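Local coordinates for cellulase, glycosyl hydrolase family 5, TPS linker, domain X (Spirochaeta thermophila, PDB 5E9P), which binds cellulose and xylan through a type A carbohydrate-binding module of family 64 with a jelly-roll fold, at residues Tyr13-Gly17 / Tyr74-Ser79; Arg35-Asn41 / Trp80-Lys86; Leu45-Gly49 / Ile62-Ser66. The contacts are given in a common frame with arbitrary orientation. Residues are numbered along the deposited sequence.

How the interactions relate
The three contacts sample different parts of one jelly-roll sandwich. Interaction 2, nearest the chain's centre, is the most regular: two neighbouring strands of the four-stranded sheet, mostly apolar on the buried inner face and polar, charged and aromatic on the other. Interactions 1 and 3 lie further out and are partly exposed. Interaction 1, where chain passes between the sheets, meets interaction 2 through Asp14 with His82 and Gly15 with Gly81, and relies on glycines, a buried tyrosine hydroxyl and backbone bonds. Interaction 3 joins a hairpin turn to a loop by one side-chain hydrogen bond and one isoleucine pair. Leu45, from its strand, packs against Tyr74 of interaction 1 and Val37, Ser39 and Val83 of interaction 2.

Interaction 1. Residues Tyr13-Gly17 / Tyr74-Ser79; sequences YDGAG and YKSGVS
At one end of the jelly-roll sandwich, Tyr13-Gly17 passes from strand 11-14 of one sheet into strand 17-23 of the other, while Tyr74-Ser79 leaves strand 70-76; their end-to-end directions differ by 90°. Tyr74 (chi1 t) suits its buried place: its ring receives the edge of Tyr13 (chi1 t) in an offset edge-to-face pair, centroids 5.5 Å apart and planes at 79°, and its OH donates to Gly15 O at 2.7 Å. Ser76 and Gly17 form an antiparallel hydrogen-bonded pair, CA-CA 5.2 Å, with Gly17 N to Ser76 O and Ser76 N to Gly17 O both 2.9 Å. Gly17 must be glycine at phi/psi 127/-175, and a CB on the extended Gly15 (173/171) would strike Tyr13 OH. Beyond Gly77, Val78 O accepts from Ser76 OG (chi1 t) at 2.9 Å. Ser79 O lies 3.3 Å from Gly15 CA in a CA-H...O contact, and one water donates to both Asp14 O and Ser79 O at 2.9 Å.

Interaction 2. Residues Arg35-Asn41 / Trp80-Lys86; sequences RYVNSWN and WGHVEIK
Two central neighbours of the four-stranded antiparallel sheet meet here: strands 36-40 and 82-85, axes 4.7 Å apart and at 175°. Asn38-Glu84 and Trp40-His82 are hydrogen-bonded pairs: Asn38 N to Glu84 O and Glu84 N to Asn38 O are 2.9 Å, Trp40 N to His82 O 3.1 Å, His82 N to Trp40 O 3.0 Å; Lys86 N to Tyr36 O (3.0 Å) continues the ladder. The non-hydrogen-bonded pairs Val37-Ile85 and Ser39-Val83 face the other jelly-roll sheet, beta-branched Val37, Val83 and Ile85 filling the sandwich interior and Ser39 OG bonding Asn54 N. On the opposite face, the six-membered ring of Trp40 (chi1 p) stacks offset on His82 (chi1 t), centroids 3.9 Å apart, planes at 17°; His82 ND1 bonds Asp14. Trp40 and Trp80 are exposed, consistent with a type A binding surface. Lys86 CG lies 3.6 Å from the Tyr36 ring centroid (chi1 p). Tyr36 OH donates to Glu84 OE1 (2.9 Å), Lys86 NZ bridges to Glu84 OE2 (2.8 Å), and Arg35 NH2 to the terminal carboxylate at Lys86 OXT (3.0 Å).

Interaction 3. Residues Leu45-Gly49 / Ile62-Ser66; sequences LEING and IPAAS
Leu45-Ile47 are extended and finish strand 44-47, after which the backbone swings through two positive-phi residues, Asn48 (phi/psi 50/41) and Gly49 (88/-2). These values are those of a type I' beta-turn, the tight turn that connects this strand to strand 50-51; asparagine readily adopts the first left-handed position, and glycine is demanded at the second, where a CB would be jammed against the preceding carbonyl oxygen. Across from it, Ile62-Ser66 forms no regular strand. Pro63, Ala64 and Ala65 (-68/149, -61/157 and -70/170) are extended in polyproline-II fashion, a course well suited to proline, before Ser66 bends at -56/-32. No beta bridge joins the segments; the nearest CA pairs are Asn48-Ala65 at 6.3 Å and Ile47-Ile62 at 7.7 Å, and the two segments bury only 198 Å² between them. The contact thus ties a hairpin turn of one jelly-roll sheet to the long loop between strands 56-58 and 70-76. Its apolar part is the meeting of Ile47 and Ile62, both chi1 m and chi2 t, with CB directed toward the other segment and Ile47 CG2 3.9 Å from Ile62 CG2; Tyr52 touches both isoleucines, and Phe26 packs on Ile62. Its polar part belongs to Asn48 (chi1 m, chi2 -10°), whose ND2 donates to Pro63 O at 2.9 Å and 162°. An amide suits this place because it donates and accepts at once: ND2 also bonds Tyr69 O, while OD1 accepts from Tyr71 N. Ala65 presents a small methyl beside it, with Asn48 ND2 4.1 Å from Ala65 CB.

Interaction 1. Residues Tyr13-Gly17 / Tyr74-Ser79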
ATOM      1  N   TYR A  13       4.880   7.426  -3.983  1.00  7.32           N
ATOM      2  CA  TYR A  13       4.634   7.485  -5.390  1.00  7.50           C
ATOM      3  C   TYR A  13       3.501   8.447  -5.699  1.00  6.77           C
ATOM      4  O   TYR A  13       2.504   8.460  -4.978  1.00  8.13           O
ATOM      5  CB  TYR A  13       4.322   6.069  -5.937  1.00  7.82           C
ATOM      6  CG  TYR A  13       4.066   6.060  -7.416  1.00  7.23           C
ATOM      7  CD1 TYR A  13       5.112   6.127  -8.339  1.00  6.88           C
ATOM      8  CD2 TYR A  13       2.789   6.009  -7.917  1.00  7.75           C
ATOM      9  CE1 TYR A  13       4.871   6.175  -9.695  1.00  6.93           C
ATOM     10  CE2 TYR A  13       2.536   6.064  -9.271  1.00  7.38           C
ATOM     11  CZ  TYR A  13       3.590   6.120 -10.170  1.00  7.02           C
ATOM     12  OH  TYR A  13       3.303   6.175 -11.511  1.00  7.83           O
ATOM     13  N   ASP A  14       3.638   9.214  -6.761  1.00  6.55           N
ATOM     14  CA  ASP A  14       2.567  10.110  -7.233  1.00  6.98           C
ATOM     15  C   ASP A  14       2.432   9.970  -8.707  1.00  7.48           C
ATOM     16  O   ASP A  14       3.367  10.350  -9.444  1.00 10.46           O
ATOM     17  CB  ASP A  14       2.850  11.553  -6.859  1.00  8.47           C
ATOM     18  CG  ASP A  14       2.829  11.757  -5.352  1.00  8.94           C
ATOM     19  OD1 ASP A  14       3.871  11.572  -4.685  1.00 10.64           O
ATOM     20  OD2 ASP A  14       1.769  12.108  -4.814  1.00 10.56           O
ATOM     21  N   GLY A  15       1.328   9.425  -9.223  1.00  7.64           N
ATOM     22  CA  GLY A  15       1.212   9.243 -10.639  1.00  9.24           C
ATOM     23  C   GLY A  15       0.005   8.464 -11.074  1.00  8.36           C
ATOM     24  O   GLY A  15      -0.720   7.835 -10.310  1.00  9.35           O
ATOM     25  N   ALA A  16      -0.211   8.439 -12.336  1.00 14.90           N
ATOM     26  CA  ALA A  16      -1.180   7.648 -13.013  1.00 12.27           C
ATOM     27  C   ALA A  16      -0.702   6.238 -13.287  1.00 10.60           C
ATOM     28  O   ALA A  16       0.474   5.978 -13.521  1.00 13.73           O
ATOM     29  CB  ALA A  16      -1.506   8.311 -14.342  1.00 14.66           C
ATOM     30  N   GLY A  17      -1.637   5.315 -13.340  1.00 10.97           N
ATOM     31  CA  GLY A  17      -1.429   3.966 -13.795  1.00 11.01           C
ATOM     32  C   GLY A  17      -1.894   2.884 -12.815  1.00 10.12           C
ATOM     33  O   GLY A  17      -2.487   3.173 -11.782  1.00 11.36           O
ATOM     34  N   TYR A  74      -2.441  -0.881  -6.783  1.00  7.64           N
ATOM     35  CA  TYR A  74      -2.715   0.548  -6.935  1.00  7.51           C
ATOM     36  C   TYR A  74      -3.308   0.796  -8.299  1.00  7.60           C
ATOM     37  O   TYR A  74      -2.798   0.328  -9.331  1.00  8.09           O
ATOM     38  CB  TYR A  74      -1.364   1.278  -6.835  1.00  7.54           C
ATOM     39  CG  TYR A  74      -1.287   2.758  -7.121  1.00  7.25           C
ATOM     40  CD1 TYR A  74      -1.345   3.289  -8.408  1.00  7.98           C
ATOM     41  CD2 TYR A  74      -1.053   3.666  -6.092  1.00  6.86           C
ATOM     42  CE1 TYR A  74      -1.164   4.605  -8.664  1.00  7.88           C
ATOM     43  CE2 TYR A  74      -0.868   5.012  -6.365  1.00  6.79           C
ATOM     44  CZ  TYR A  74      -0.914   5.485  -7.637  1.00  7.47           C
ATOM     45  OH  TYR A  74      -0.742   6.854  -7.812  1.00  8.36           O
ATOM     46  N   LYS A  75      -4.357   1.644  -8.356  1.00  8.02           N
ATOM     47  CA  LYS A  75      -4.851   2.170  -9.623  1.00  8.41           C
ATOM     48  C   LYS A  75      -5.195   3.622  -9.475  1.00  8.34           C
ATOM     49  O   LYS A  75      -5.973   4.004  -8.597  1.00  9.19           O
ATOM     50  CB  LYS A  75      -6.133   1.442 -10.051  1.00 10.71           C
ATOM     51  CG  LYS A  75      -6.062  -0.030 -10.339  1.00 13.82           C
ATOM     52  CD  LYS A  75      -7.306  -0.722 -10.727  1.00 17.32           C
ATOM     53  CE  LYS A  75      -7.767  -0.341 -12.110  1.00 21.23           C
ATOM     54  NZ  LYS A  75      -9.043  -1.153 -12.419  1.00 30.74           N
ATOM     55  N   SER A  76      -4.644   4.457 -10.373  1.00  9.08           N
ATOM     56  CA  SER A  76      -4.965   5.848 -10.480  1.00  9.96           C
ATOM     57  C   SER A  76      -5.258   6.200 -11.934  1.00 10.43           C
ATOM     58  O   SER A  76      -4.467   5.884 -12.806  1.00 10.62           O
ATOM     59  CB  SER A  76      -3.815   6.766 -10.019  1.00 13.15           C
ATOM     60  OG  SER A  76      -4.223   8.106 -10.152  1.00 17.88           O
ATOM     61  N   GLY A  77      -6.304   6.956 -12.152  1.00 13.05           N
ATOM     62  CA  GLY A  77      -6.621   7.515 -13.433  1.00 15.49           C
ATOM     63  C   GLY A  77      -6.185   8.900 -13.678  1.00 17.35           C
ATOM     64  O   GLY A  77      -6.397   9.453 -14.766  1.00 27.08           O
ATOM     65  N   VAL A  78      -5.483   9.474 -12.697  1.00 16.03           N
ATOM     66  CA  VAL A  78      -5.049  10.888 -12.789  1.00 16.46           C
ATOM     67  C   VAL A  78      -3.594  11.025 -12.444  1.00 19.80           C
ATOM     68  O   VAL A  78      -2.954  10.184 -11.713  1.00 17.62           O
ATOM     69  CB  VAL A  78      -5.868  11.794 -11.866  1.00 19.59           C
ATOM     70  CG1 VAL A  78      -7.327  11.805 -12.275  1.00 23.19           C
ATOM     71  CG2 VAL A  78      -5.871  11.374 -10.455  1.00 16.47           C
ATOM     72  N   SER A  79      -3.074  12.185 -12.837  0.50 23.76           N
ATOM     73  CA  SER A  79      -1.736  12.435 -12.620  0.50 26.07           C
ATOM     74  C   SER A  79      -1.289  12.515 -11.157  0.50 14.13           C
ATOM     75  O   SER A  79      -0.104  12.316 -10.750  0.50 21.21           O
ATOM     76  CB  SER A  79      -1.576  13.882 -13.321  0.50 30.01           C
ATOM     77  OG  SER A  79      -0.477  14.436 -12.835  0.50 36.06           O
TER
HETATM   78  O   HOH W   1       2.650  13.070 -10.287  1.00 16.94           O

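Interaction 2. Residues Arg35-Asn41 / Trp80-Lys86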
ATOM      1  N   ARG A  35       3.946   4.457  11.354  1.00 11.73           N
ATOM      2  CA  ARG A  35       4.161   3.776  10.097  1.00 11.52           C
ATOM      3  C   ARG A  35       2.817   3.445   9.490  1.00 10.24           C
ATOM      4  O   ARG A  35       2.158   2.474   9.845  1.00 11.65           O
ATOM      5  CB  ARG A  35       5.051   2.563  10.229  1.00 11.87           C
ATOM      6  CG  ARG A  35       6.427   2.976  10.634  1.00 15.89           C
ATOM      7  CD  ARG A  35       7.457   2.038  10.481  1.00 18.55           C
ATOM      8  NE  ARG A  35       7.544   1.566   9.096  1.00 15.13           N
ATOM      9  CZ  ARG A  35       7.822   0.285   8.778  1.00 15.26           C
ATOM     10  NH1 ARG A  35       8.164  -0.617   9.733  1.00 20.89           N
ATOM     11  NH2 ARG A  35       7.773   0.002   7.531  1.00 15.90           N
ATOM     12  N   TYR A  36       2.381   4.317   8.563  1.00 10.45           N
ATOM     13  CA  TYR A  36       1.071   4.273   7.975  1.00  9.76           C
ATOM     14  C   TYR A  36       1.135   4.025   6.465  1.00  7.70           C
ATOM     15  O   TYR A  36       2.225   4.099   5.860  1.00  8.53           O
ATOM     16  CB  TYR A  36       0.299   5.584   8.308  1.00 11.49           C
ATOM     17  CG  TYR A  36       1.051   6.832   7.835  1.00 13.10           C
ATOM     18  CD1 TYR A  36       1.046   7.243   6.512  1.00 13.13           C
ATOM     19  CD2 TYR A  36       1.792   7.623   8.722  1.00 18.02           C
ATOM     20  CE1 TYR A  36       1.646   8.418   6.083  1.00 16.74           C
ATOM     21  CE2 TYR A  36       2.342   8.830   8.287  1.00 20.40           C
ATOM     22  CZ  TYR A  36       2.289   9.161   6.900  1.00 17.10           C
ATOM     23  OH  TYR A  36       2.905  10.340   6.482  1.00 23.05           O
ATOM     24  N   VAL A  37      -0.030   3.772   5.913  1.00  7.55           N
ATOM     25  CA  VAL A  37      -0.327   3.874   4.485  1.00  7.08           C
ATOM     26  C   VAL A  37      -1.277   5.039   4.338  1.00  7.37           C
ATOM     27  O   VAL A  37      -2.263   5.150   5.091  1.00  8.09           O
ATOM     28  CB  VAL A  37      -0.966   2.577   3.944  1.00  7.57           C
ATOM     29  CG1 VAL A  37      -1.323   2.728   2.487  1.00  8.83           C
ATOM     30  CG2 VAL A  37      -0.107   1.363   4.236  1.00  9.04           C
ATOM     31  N   ASN A  38      -1.029   5.927   3.372  1.00  7.79           N
ATOM     32  CA  ASN A  38      -1.902   7.070   3.130  1.00  7.30           C
ATOM     33  C   ASN A  38      -2.034   7.243   1.635  1.00  6.88           C
ATOM     34  O   ASN A  38      -1.054   7.088   0.901  1.00  8.37           O
ATOM     35  CB  ASN A  38      -1.316   8.345   3.774  1.00  8.22           C
ATOM     36  CG  ASN A  38      -2.333   9.404   3.953  1.00  8.06           C
ATOM     37  OD1 ASN A  38      -3.473   9.125   4.324  1.00  8.74           O
ATOM     38  ND2 ASN A  38      -1.966  10.633   3.755  1.00 11.67           N
ATOM     39  N   SER A  39      -3.240   7.592   1.151  1.00  6.58           N
ATOM     40  CA  SER A  39      -3.417   7.786  -0.270  1.00  6.84           C
ATOM     41  C   SER A  39      -4.535   8.763  -0.540  1.00  6.81           C
ATOM     42  O   SER A  39      -5.412   8.970   0.315  1.00  7.46           O
ATOM     43  CB  SER A  39      -3.685   6.471  -0.982  1.00  6.58           C
ATOM     44  OG  SER A  39      -4.900   5.835  -0.531  1.00  7.62           O
ATOM     45  N   TRP A  40      -4.543   9.324  -1.748  1.00  6.51           N
ATOM     46  CA  TRP A  40      -5.705  10.053  -2.260  1.00  6.96           C
ATOM     47  C   TRP A  40      -5.624  10.082  -3.756  1.00  6.89           C
ATOM     48  O   TRP A  40      -4.607   9.773  -4.389  1.00  7.20           O
ATOM     49  CB  TRP A  40      -5.817  11.464  -1.684  1.00  7.71           C
ATOM     50  CG  TRP A  40      -4.652  12.352  -1.895  1.00  7.51           C
ATOM     51  CD1 TRP A  40      -4.207  12.947  -3.073  1.00  7.81           C
ATOM     52  CD2 TRP A  40      -3.735  12.780  -0.895  1.00  8.48           C
ATOM     53  NE1 TRP A  40      -3.094  13.688  -2.832  1.00  8.21           N
ATOM     54  CE2 TRP A  40      -2.769  13.605  -1.523  1.00  8.32           C
ATOM     55  CE3 TRP A  40      -3.640  12.580   0.502  1.00  9.68           C
ATOM     56  CZ2 TRP A  40      -1.764  14.227  -0.834  1.00 10.15           C
ATOM     57  CZ3 TRP A  40      -2.632  13.181   1.161  1.00 11.19           C
ATOM     58  CH2 TRP A  40      -1.699  13.989   0.513  1.00 11.35           C
ATOM     59  N   ASN A  41      -6.742  10.462  -4.376  1.00  7.34           N
ATOM     60  CA  ASN A  41      -6.903  10.473  -5.819  1.00  7.61           C
ATOM     61  C   ASN A  41      -6.705   9.123  -6.459  1.00  8.11           C
ATOM     62  O   ASN A  41      -6.335   9.064  -7.672  1.00  9.61           O
ATOM     63  CB  ASN A  41      -6.107  11.547  -6.552  1.00  8.36           C
ATOM     64  CG  ASN A  41      -6.849  12.884  -6.743  1.00  8.10           C
ATOM     65  OD1 ASN A  41      -6.248  13.896  -6.657  1.00 10.06           O
ATOM     66  ND2 ASN A  41      -8.130  12.827  -7.058  1.00  9.28           N
ATOM     67  N   TRP A  80      -2.284  12.896 -10.361  1.00 14.96           N
ATOM     68  CA  TRP A  80      -2.116  13.269  -9.039  1.00 14.04           C
ATOM     69  C   TRP A  80      -2.497  12.105  -8.066  1.00 10.56           C
ATOM     70  O   TRP A  80      -2.668  12.365  -6.890  1.00  9.99           O
ATOM     71  CB  TRP A  80      -3.127  14.494  -8.766  1.00 18.21           C
ATOM     72  CG  TRP A  80      -2.973  15.622  -9.696  1.00 18.14           C
ATOM     73  CD1 TRP A  80      -3.945  16.212 -10.519  1.00 16.00           C
ATOM     74  CD2 TRP A  80      -1.857  16.280  -9.919  1.00 19.25           C
ATOM     75  NE1 TRP A  80      -3.398  17.075 -11.297  1.00 24.83           N
ATOM     76  CE2 TRP A  80      -2.048  17.145 -11.051  1.00 19.24           C
ATOM     77  CE3 TRP A  80      -0.520  16.211  -9.449  1.00 21.89           C
ATOM     78  CZ2 TRP A  80      -1.170  18.052 -11.460  1.00 30.62           C
ATOM     79  CZ3 TRP A  80       0.406  17.123  -9.873  1.00 27.33           C
ATOM     80  CH2 TRP A  80       0.084  18.014 -10.927  1.00 31.94           C
ATOM     81  N   GLY A  81      -2.649  10.892  -8.547  1.00 10.66           N
ATOM     82  CA  GLY A  81      -2.761   9.783  -7.594  1.00  8.14           C
ATOM     83  C   GLY A  81      -1.613   9.774  -6.677  1.00  7.35           C
ATOM     84  O   GLY A  81      -0.490  10.069  -7.126  1.00  9.32           O
ATOM     85  N   HIS A  82      -1.836   9.530  -5.393  1.00  6.66           N
ATOM     86  CA  HIS A  82      -0.823   9.656  -4.346  1.00  6.67           C
ATOM     87  C   HIS A  82      -0.883   8.475  -3.427  1.00  6.37           C
ATOM     88  O   HIS A  82      -1.940   8.106  -2.934  1.00  6.84           O
ATOM     89  CB  HIS A  82      -1.165  10.950  -3.550  1.00  7.70           C
ATOM     90  CG  HIS A  82      -0.369  11.118  -2.317  1.00  8.56           C
ATOM     91  ND1 HIS A  82       0.911  11.599  -2.305  1.00 10.73           N
ATOM     92  CD2 HIS A  82      -0.670  10.907  -1.020  1.00  8.90           C
ATOM     93  CE1 HIS A  82       1.379  11.647  -1.057  1.00 11.98           C
ATOM     94  NE2 HIS A  82       0.416  11.214  -0.286  1.00 11.17           N
ATOM     95  N   VAL A  83       0.311   7.931  -3.082  1.00  6.56           N
ATOM     96  CA  VAL A  83       0.437   6.946  -2.032  1.00  6.50           C
ATOM     97  C   VAL A  83       1.713   7.166  -1.266  1.00  6.78           C
ATOM     98  O   VAL A  83       2.763   7.523  -1.846  1.00  7.77           O
ATOM     99  CB  VAL A  83       0.324   5.510  -2.577  1.00  6.93           C
ATOM    100  CG1 VAL A  83       1.448   5.148  -3.524  1.00  7.62           C
ATOM    101  CG2 VAL A  83       0.203   4.485  -1.440  1.00  8.28           C
ATOM    102  N   GLU A  84       1.664   6.949   0.022  1.00  7.20           N
ATOM    103  CA  GLU A  84       2.832   6.946   0.907  1.00  9.00           C
ATOM    104  C   GLU A  84       2.724   5.761   1.830  1.00  8.79           C
ATOM    105  O   GLU A  84       1.657   5.521   2.415  1.00 10.16           O
ATOM    106  CB  GLU A  84       2.805   8.293   1.724  1.00 12.42           C
ATOM    107  CG  GLU A  84       4.044   8.500   2.606  1.00 18.10           C
ATOM    108  CD  GLU A  84       4.154   9.812   3.213  1.00 27.02           C
ATOM    109  OE1 GLU A  84       3.115  10.335   3.545  1.00 22.13           O
ATOM    110  OE2 GLU A  84       5.315  10.090   3.650  1.00 40.02           O
ATOM    111  N   ILE A  85       3.816   5.039   1.987  1.00  8.93           N
ATOM    112  CA  ILE A  85       3.896   3.891   2.907  1.00  9.45           C
ATOM    113  C   ILE A  85       5.146   4.091   3.704  1.00  9.70           C
ATOM    114  O   ILE A  85       6.271   3.902   3.148  1.00 11.76           O
ATOM    115  CB  ILE A  85       3.890   2.560   2.155  1.00  9.72           C
ATOM    116  CG1 ILE A  85       2.750   2.475   1.155  1.00 10.16           C
ATOM    117  CG2 ILE A  85       3.886   1.438   3.182  1.00 11.14           C
ATOM    118  CD1 ILE A  85       2.666   1.204   0.367  1.00 12.82           C
ATOM    119  N   LYS A  86       5.052   4.433   4.971  1.00 10.22           N
ATOM    120  CA  LYS A  86       6.234   4.763   5.789  1.00 11.63           C
ATOM    121  C   LYS A  86       7.096   3.559   6.173  1.00 12.87           C
ATOM    122  O   LYS A  86       8.250   3.830   6.534  1.00 19.08           O
ATOM    123  CB  LYS A  86       5.738   5.489   7.035  1.00 14.55           C
ATOM    124  CG  LYS A  86       5.049   6.769   6.828  1.00 19.66           C
ATOM    125  CD  LYS A  86       5.986   7.772   6.296  1.00 30.22           C
ATOM    126  CE  LYS A  86       5.879   9.087   6.904  1.00 46.65           C
ATOM    127  NZ  LYS A  86       6.708  10.036   6.129  1.00 59.15           N
ATOM    128  OXT LYS A  86       6.621   2.426   6.108  1.00 14.50           O
TER
HETATM  129  O   HOH W   2      -2.113  14.509  -5.390  1.00 11.89           O

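Interaction 3. Residues Leu45-Gly49 / Ile62-Ser66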
ATOM      1  N   LEU A  45      -6.794   1.214  -3.952  1.00  7.54           N
ATOM      2  CA  LEU A  45      -5.581   0.763  -3.250  1.00  7.29           C
ATOM      3  C   LEU A  45      -6.047  -0.413  -2.396  1.00  7.72           C
ATOM      4  O   LEU A  45      -6.725  -0.187  -1.400  1.00 10.17           O
ATOM      5  CB  LEU A  45      -4.935   1.829  -2.399  1.00  7.09           C
ATOM      6  CG  LEU A  45      -3.513   1.433  -1.915  1.00  7.21           C
ATOM      7  CD1 LEU A  45      -2.512   1.443  -3.039  1.00  8.39           C
ATOM      8  CD2 LEU A  45      -3.079   2.357  -0.802  1.00  8.56           C
ATOM      9  N   GLU A  46      -5.710  -1.630  -2.837  1.00  7.23           N
ATOM     10  CA  GLU A  46      -6.075  -2.790  -2.038  1.00  8.13           C
ATOM     11  C   GLU A  46      -4.817  -3.462  -1.550  1.00  6.93           C
ATOM     12  O   GLU A  46      -3.839  -3.575  -2.318  1.00  7.98           O
ATOM     13  CB  GLU A  46      -7.038  -3.695  -2.738  1.00 10.32           C
ATOM     14  CG  GLU A  46      -6.565  -4.186  -4.022  1.00 10.04           C
ATOM     15  CD  GLU A  46      -7.530  -5.097  -4.817  1.00 11.38           C
ATOM     16  OE1 GLU A  46      -8.623  -5.386  -4.313  1.00 13.26           O
ATOM     17  OE2 GLU A  46      -7.120  -5.575  -5.933  1.00 12.26           O
ATOM     18  N   ILE A  47      -4.822  -3.867  -0.306  1.00  6.59           N
ATOM     19  CA  ILE A  47      -3.658  -4.472   0.318  1.00  6.63           C
ATOM     20  C   ILE A  47      -4.119  -5.780   0.951  1.00  6.78           C
ATOM     21  O   ILE A  47      -4.979  -5.772   1.829  1.00  7.83           O
ATOM     22  CB  ILE A  47      -2.948  -3.544   1.330  1.00  7.04           C
ATOM     23  CG1 ILE A  47      -2.650  -2.196   0.673  1.00  7.67           C
ATOM     24  CG2 ILE A  47      -1.701  -4.269   1.811  1.00  7.87           C
ATOM     25  CD1 ILE A  47      -2.063  -1.170   1.632  1.00  8.95           C
ATOM     26  N   ASN A  48      -3.535  -6.884   0.494  1.00  6.97           N
ATOM     27  CA  ASN A  48      -3.893  -8.181   1.041  1.00  7.80           C
ATOM     28  C   ASN A  48      -5.398  -8.404   1.079  1.00  8.78           C
ATOM     29  O   ASN A  48      -5.925  -8.985   2.014  1.00 10.03           O
ATOM     30  CB  ASN A  48      -3.223  -8.468   2.372  1.00  8.35           C
ATOM     31  CG  ASN A  48      -1.733  -8.670   2.198  1.00  7.99           C
ATOM     32  OD1 ASN A  48      -1.248  -8.782   1.068  1.00  7.95           O
ATOM     33  ND2 ASN A  48      -0.993  -8.764   3.306  1.00  8.58           N
ATOM     34  N   GLY A  49      -6.076  -7.987   0.003  1.00  8.86           N
ATOM     35  CA  GLY A  49      -7.488  -8.289  -0.170  1.00 10.59           C
ATOM     36  C   GLY A  49      -8.457  -7.317   0.442  1.00 11.49           C
ATOM     37  O   GLY A  49      -9.661  -7.531   0.302  1.00 17.79           O
ATOM     38  N   ILE A  62      -2.974  -4.106   9.221  1.00  8.36           N
ATOM     39  CA  ILE A  62      -3.060  -4.891   7.990  1.00  8.81           C
ATOM     40  C   ILE A  62      -2.199  -6.133   8.178  1.00  8.69           C
ATOM     41  O   ILE A  62      -0.970  -6.037   8.119  1.00  8.64           O
ATOM     42  CB  ILE A  62      -2.584  -4.079   6.765  1.00  8.84           C
ATOM     43  CG1 ILE A  62      -3.331  -2.723   6.704  1.00  9.90           C
ATOM     44  CG2 ILE A  62      -2.769  -4.923   5.525  1.00  9.83           C
ATOM     45  CD1 ILE A  62      -2.850  -1.839   5.585  1.00 10.74           C
ATOM     46  N   PRO A  63      -2.774  -7.308   8.375  1.00  9.52           N
ATOM     47  CA  PRO A  63      -1.957  -8.495   8.554  1.00 10.05           C
ATOM     48  C   PRO A  63      -1.222  -8.883   7.269  1.00  8.81           C
ATOM     49  O   PRO A  63      -1.729  -8.735   6.154  1.00  9.40           O
ATOM     50  CB  PRO A  63      -2.933  -9.602   8.966  1.00 11.86           C
ATOM     51  CG  PRO A  63      -4.122  -8.892   9.485  1.00 15.78           C
ATOM     52  CD  PRO A  63      -4.187  -7.601   8.630  1.00 11.70           C
ATOM     53  N   ALA A  64      -0.039  -9.477   7.439  1.00  8.78           N
ATOM     54  CA  ALA A  64       0.663 -10.087   6.326  1.00  9.18           C
ATOM     55  C   ALA A  64      -0.146 -11.201   5.698  1.00  9.98           C
ATOM     56  O   ALA A  64      -1.003 -11.842   6.391  1.00 11.56           O
ATOM     57  CB  ALA A  64       1.981 -10.667   6.745  1.00 10.38           C
ATOM     58  N   ALA A  65       0.117 -11.519   4.460  1.00  9.19           N
ATOM     59  CA  ALA A  65      -0.411 -12.682   3.818  1.00 10.21           C
ATOM     60  C   ALA A  65       0.245 -13.932   4.427  1.00 11.05           C
ATOM     61  O   ALA A  65       1.224 -13.851   5.148  1.00 11.33           O
ATOM     62  CB  ALA A  65      -0.139 -12.615   2.342  1.00 10.22           C
ATOM     63  N   SER A  66      -0.297 -15.089   4.085  0.50 12.56           N
ATOM     64  CA  SER A  66       0.276 -16.296   4.634  0.50 13.66           C
ATOM     65  C   SER A  66       1.784 -16.442   4.341  0.50 16.70           C
ATOM     66  O   SER A  66       2.512 -17.000   5.164  0.50 16.91           O
ATOM     67  CB  SER A  66      -0.479 -17.475   4.040  0.50 15.21           C
ATOM     68  OG  SER A  66       0.026 -18.673   4.508  0.50 21.04           O
TER